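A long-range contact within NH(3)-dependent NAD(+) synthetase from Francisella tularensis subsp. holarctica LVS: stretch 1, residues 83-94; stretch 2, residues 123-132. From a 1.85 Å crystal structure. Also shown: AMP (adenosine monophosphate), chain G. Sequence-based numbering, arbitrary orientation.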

# COMPACT_ATOMS: atom_id res chain seq x y z
N ILE A 83 -23.13 -11.89 8.82
CA ILE A 83 -22.38 -11.67 7.60
C ILE A 83 -21.47 -12.83 7.22
O ILE A 83 -21.01 -13.59 8.09
N GLU A 84 -21.25 -12.97 5.91
CA GLU A 84 -20.17 -13.79 5.39
C GLU A 84 -18.84 -13.43 6.08
O GLU A 84 -18.53 -12.26 6.27
N HIS A 85 -18.07 -14.44 6.47
CA HIS A 85 -16.80 -14.18 7.12
C HIS A 85 -15.85 -15.35 6.99
O HIS A 85 -16.28 -16.49 6.76
N TYR A 86 -14.56 -15.09 7.15
CA TYR A 86 -13.55 -16.14 7.20
C TYR A 86 -12.54 -15.81 8.28
O TYR A 86 -12.18 -14.64 8.48
N THR A 87 -12.14 -16.84 9.02
CA THR A 87 -11.07 -16.73 9.98
C THR A 87 -9.85 -17.46 9.46
O THR A 87 -9.86 -18.70 9.27
N ILE A 88 -8.80 -16.71 9.20
CA ILE A 88 -7.59 -17.28 8.58
C ILE A 88 -6.34 -16.86 9.36
O ILE A 88 -6.07 -15.67 9.50
N SER A 89 -5.60 -17.85 9.87
CA SER A 89 -4.33 -17.52 10.53
C SER A 89 -3.34 -17.00 9.49
O SER A 89 -3.14 -17.63 8.44
N ILE A 90 -2.70 -15.87 9.81
CA ILE A 90 -1.69 -15.31 8.93
C ILE A 90 -0.33 -15.84 9.31
O ILE A 90 0.69 -15.48 8.70
N GLN A 91 -0.29 -16.71 10.32
CA GLN A 91 1.00 -17.16 10.84
C GLN A 91 1.88 -17.91 9.82
O GLN A 91 3.08 -17.63 9.73
N PRO A 92 1.32 -18.88 9.06
CA PRO A 92 2.14 -19.57 8.03
C PRO A 92 2.78 -18.62 7.02
O PRO A 92 3.98 -18.72 6.72
N ALA A 93 1.97 -17.72 6.47
CA ALA A 93 2.47 -16.74 5.52
C ALA A 93 3.49 -15.80 6.19
O ALA A 93 4.57 -15.50 5.60
N TYR A 94 3.19 -15.38 7.41
CA TYR A 94 4.10 -14.45 8.11
C TYR A 94 5.47 -15.15 8.37
O TYR A 94 6.53 -14.56 8.15
N LEU A 123 0.37 -8.00 5.36
CA LEU A 123 -0.27 -9.28 5.03
C LEU A 123 -1.80 -9.18 5.09
O LEU A 123 -2.51 -9.68 4.19
N ARG A 124 -2.33 -8.55 6.14
CA ARG A 124 -3.78 -8.38 6.22
C ARG A 124 -4.32 -7.59 5.03
O ARG A 124 -5.36 -7.94 4.50
N MET A 125 -3.61 -6.54 4.61
CA MET A 125 -3.95 -5.78 3.40
C MET A 125 -4.05 -6.71 2.19
O MET A 125 -5.02 -6.62 1.39
N MET A 126 -3.10 -7.64 2.09
CA MET A 126 -3.08 -8.60 0.98
C MET A 126 -4.33 -9.48 0.99
O MET A 126 -4.97 -9.66 -0.03
N TYR A 127 -4.66 -10.02 2.16
CA TYR A 127 -5.88 -10.82 2.29
C TYR A 127 -7.11 -10.07 1.85
O TYR A 127 -7.91 -10.58 1.06
N LEU A 128 -7.30 -8.88 2.40
CA LEU A 128 -8.43 -8.02 2.05
C LEU A 128 -8.58 -7.74 0.57
O LEU A 128 -9.69 -7.85 0.03
N TYR A 129 -7.48 -7.37 -0.08
CA TYR A 129 -7.44 -7.12 -1.52
C TYR A 129 -7.59 -8.38 -2.38
O TYR A 129 -8.15 -8.31 -3.44
N ALA A 130 -7.05 -9.52 -1.94
CA ALA A 130 -7.31 -10.79 -2.63
C ALA A 130 -8.81 -11.10 -2.63
O ALA A 130 -9.37 -11.51 -3.67
N TYR A 131 -9.45 -10.95 -1.47
CA TYR A 131 -10.91 -11.16 -1.40
C TYR A 131 -11.67 -10.16 -2.28
O TYR A 131 -12.52 -10.53 -3.09
N ALA A 132 -11.35 -8.88 -2.10
CA ALA A 132 -12.03 -7.80 -2.79
C ALA A 132 -12.00 -7.99 -4.32
O ALA A 132 -13.03 -7.81 -5.02

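The most distinctive feature of this contact is the guanidinium group of Arg-124, which lies between a hydrophobic side chain and a bound nucleotide. Ile-90 CD1 sits over one face of the group, 3.7 Å from Arg-124 NH2, while the adenine of AMP covers the opposite face, with AMP C6 3.4 Å from Arg-124 NE. The CA-to-CB bond of Arg-124 points sideways relative to stretch 1, but an extended side chain (chi1 m, chi2 and chi3 t) carries its end closer. Both NE and NH2 are hydrogen-bonded elsewhere in the structure, and the two faces of the group carry the packing. Ile-90 thus backs the arginine that lines the nucleotide site.

Stretch 2 is helical throughout, and Leu-123, Tyr-127 and Tyr-131, spaced four residues apart, direct their side chains toward stretch 1. That stretch runs from a strand through a loop into the start of a helix, and its inward-pointing residues are Glu-84, Tyr-86, Ile-88, Ile-90 and Ala-93. The alternation of Glu-84, Tyr-86 and Ile-88 with the outward-facing His-85 is the pattern expected of an extended chain. The two backbones are closer at the Ile-90 end, where Ile-90 CA lies 7.3 Å from Leu-123 CA, than at Tyr-86, where Tyr-86 CA is 10.3 Å from Tyr-131 CA; long aromatic side chains span the wider gap.

Ile-90, with chi1 p and chi2 t, is the most extensively covered residue of stretch 1. Besides the contact with Arg-124, Ile-90 CG2 lies 3.5 Å from Tyr-127 CE2. Ile-88 (m, t) approaches the same ring, that of Tyr-127 (chi1 m), obliquely, with Ile-88 CG2 4.0 Å from Tyr-127 CE1. Leu-123, in the m, t rotamer, fills the space beside the helix of stretch 1: Leu-123 CD1 is 3.7 Å from Tyr-94 CB and lies at the edge of the Tyr-94 ring, and Leu-123 CD2 is 4.3 Å from Ala-93 CB. The small side chain of Ala-93 also lies near the end of Tyr-127, with Ala-93 CB 3.9 Å from Tyr-127 OH.

A water joins this hydroxyl to the turn of stretch 1. The water oxygen donates to Ser-89 O at 3.0 Å, accepts from Ala-93 N at 2.9 Å, and is hydrogen-bonded to Tyr-127 OH at 3.2 Å. It therefore serves backbone groups at the beginning of the helix while linking them to the facing helix. In the same turn, the Ser-89 side chain points away from stretch 2 and makes a capping bond, Ser-89 OG accepting from Gln-91 N at 3.1 Å.

At the other end, Glu-84 brings two tyrosine hydroxyls together. Glu-84 OE2 accepts a 2.6 Å hydrogen bond from Tyr-86 OH and lies 2.8 Å from Tyr-131 OH, a weak hydrogen bond across the stretches. The extended glutamate (chi1 and chi2 t) places this carboxylate oxygen near the plane of the Tyr-131 ring. Tyr-86 (m) and Tyr-131 (t) also pack obliquely, Tyr-86 CE1 lying 3.8 Å from Tyr-131 CE1.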

# COMPACT_ATOMS: atom_id res chain seq x y z
CB ILE A 83 -21.58 -10.32 7.61
CG1 ILE A 83 -20.67 -10.19 8.83
CG2 ILE A 83 -22.57 -9.14 7.52
CD1 ILE A 83 -19.66 -9.05 8.71
CB GLU A 84 -20.02 -13.57 3.88
CG GLU A 84 -19.13 -14.64 3.19
CD GLU A 84 -19.00 -14.44 1.68
OE1 GLU A 84 -19.88 -13.76 1.07
OE2 GLU A 84 -18.00 -14.95 1.11
CB HIS A 85 -17.05 -13.93 8.62
CG HIS A 85 -17.66 -15.10 9.30
ND1 HIS A 85 -18.99 -15.45 9.14
CD2 HIS A 85 -17.12 -16.07 10.08
CE1 HIS A 85 -19.25 -16.55 9.82
NE2 HIS A 85 -18.13 -16.94 10.41
CB TYR A 86 -12.84 -16.27 5.84
CG TYR A 86 -13.84 -16.50 4.73
CD1 TYR A 86 -14.47 -15.41 4.10
CD2 TYR A 86 -14.22 -17.79 4.37
CE1 TYR A 86 -15.42 -15.60 3.13
CE2 TYR A 86 -15.17 -18.00 3.38
CZ TYR A 86 -15.76 -16.90 2.76
OH TYR A 86 -16.72 -17.08 1.81
CB THR A 87 -11.47 -17.30 11.36
OG1 THR A 87 -12.67 -16.66 11.82
CG2 THR A 87 -10.32 -17.09 12.37
CB ILE A 88 -7.44 -16.85 7.10
CG1 ILE A 88 -8.64 -17.34 6.28
CG2 ILE A 88 -6.11 -17.36 6.50
CD1 ILE A 88 -8.81 -16.63 4.97
CB SER A 89 -3.71 -18.72 11.22
OG SER A 89 -2.48 -18.34 11.84
CB ILE A 90 -1.72 -13.73 8.90
CG1 ILE A 90 -1.23 -13.15 10.25
CG2 ILE A 90 -3.12 -13.26 8.56
CD1 ILE A 90 -0.91 -11.66 10.20
CB GLN A 91 0.85 -17.93 12.19
CG GLN A 91 2.16 -18.08 13.01
CD GLN A 91 2.68 -16.74 13.52
OE1 GLN A 91 1.90 -15.83 13.78
NE2 GLN A 91 4.01 -16.60 13.62
CB PRO A 92 1.12 -20.48 7.31
CG PRO A 92 0.09 -20.75 8.35
CD PRO A 92 -0.03 -19.48 9.17
CB ALA A 93 1.32 -15.96 4.94
CB TYR A 94 3.48 -13.88 9.42
CG TYR A 94 4.52 -13.11 10.19
CD1 TYR A 94 5.13 -13.66 11.33
CD2 TYR A 94 4.99 -11.89 9.71
CE1 TYR A 94 6.15 -12.98 11.98
CE2 TYR A 94 6.01 -11.21 10.36
CZ TYR A 94 6.58 -11.76 11.49
OH TYR A 94 7.60 -11.06 12.11
CB LEU A 123 0.19 -10.39 5.96
CG LEU A 123 1.51 -11.06 5.62
CD1 LEU A 123 1.82 -12.06 6.70
CD2 LEU A 123 1.43 -11.74 4.24
CB ARG A 124 -4.17 -7.71 7.56
CG ARG A 124 -3.90 -8.68 8.74
CD ARG A 124 -4.59 -8.28 10.06
NE ARG A 124 -4.13 -9.20 11.11
CZ ARG A 124 -3.16 -8.94 11.99
NH1 ARG A 124 -2.53 -7.76 12.00
NH2 ARG A 124 -2.81 -9.86 12.86
CB MET A 125 -2.93 -4.65 3.16
CG MET A 125 -3.19 -3.78 1.89
SD MET A 125 -2.58 -4.57 0.41
CE MET A 125 -0.79 -4.40 0.55
CB MET A 126 -1.83 -9.48 1.06
CG MET A 126 -0.53 -8.74 0.64
SD MET A 126 0.92 -9.79 0.58
CE MET A 126 0.39 -11.08 -0.56
CB TYR A 127 -6.07 -11.33 3.73
CG TYR A 127 -5.15 -12.47 4.03
CD1 TYR A 127 -5.42 -13.76 3.53
CD2 TYR A 127 -4.00 -12.27 4.79
CE1 TYR A 127 -4.56 -14.82 3.81
CE2 TYR A 127 -3.15 -13.30 5.07
CZ TYR A 127 -3.43 -14.57 4.55
OH TYR A 127 -2.55 -15.57 4.83
CB LEU A 128 -8.38 -6.70 2.83
CG LEU A 128 -8.57 -6.91 4.35
CD1 LEU A 128 -8.13 -5.67 5.08
CD2 LEU A 128 -10.02 -7.27 4.67
CB TYR A 129 -6.17 -6.29 -1.89
CG TYR A 129 -6.47 -4.82 -1.64
CD1 TYR A 129 -6.15 -4.22 -0.41
CD2 TYR A 129 -7.21 -4.09 -2.58
CE1 TYR A 129 -6.51 -2.89 -0.15
CE2 TYR A 129 -7.55 -2.78 -2.35
CZ TYR A 129 -7.21 -2.18 -1.13
OH TYR A 129 -7.59 -0.85 -0.90
CB ALA A 130 -6.54 -11.96 -1.97
CB TYR A 131 -11.43 -11.05 0.05
CG TYR A 131 -12.90 -11.42 0.14
CD1 TYR A 131 -13.29 -12.74 0.37
CD2 TYR A 131 -13.89 -10.46 -0.06
CE1 TYR A 131 -14.64 -13.09 0.42
CE2 TYR A 131 -15.24 -10.80 -0.02
CZ TYR A 131 -15.61 -12.12 0.21
OH TYR A 131 -16.95 -12.48 0.27
CB ALA A 132 -11.38 -6.46 -2.42
P AMP G . -5.39 -1.16 15.07
O1P AMP G . -5.91 0.25 14.90
O2P AMP G . -3.89 -1.26 14.73
O3P AMP G . -5.75 -1.91 16.30
O5' AMP G . -6.01 -2.02 13.84
C5' AMP G . -6.08 -1.42 12.53
C4' AMP G . -6.98 -2.28 11.66
O4' AMP G . -6.29 -3.46 11.22
C3' AMP G . -8.19 -2.83 12.39
O3' AMP G . -9.19 -1.82 12.44
C2' AMP G . -8.59 -4.01 11.50
O2' AMP G . -9.39 -3.57 10.38
C1' AMP G . -7.23 -4.52 11.02
N9 AMP G . -6.81 -5.64 11.90
C8 AMP G . -5.94 -5.59 12.94
N7 AMP G . -5.81 -6.81 13.53
C5 AMP G . -6.63 -7.65 12.86
C6 AMP G . -6.95 -9.09 12.95
N6 AMP G . -6.41 -9.85 13.92
N1 AMP G . -7.83 -9.55 12.04
C2 AMP G . -8.41 -8.80 11.08
N3 AMP G . -8.15 -7.47 10.91
C4 AMP G . -7.27 -6.89 11.78
O HOH W 1 -0.90 -17.76 6.41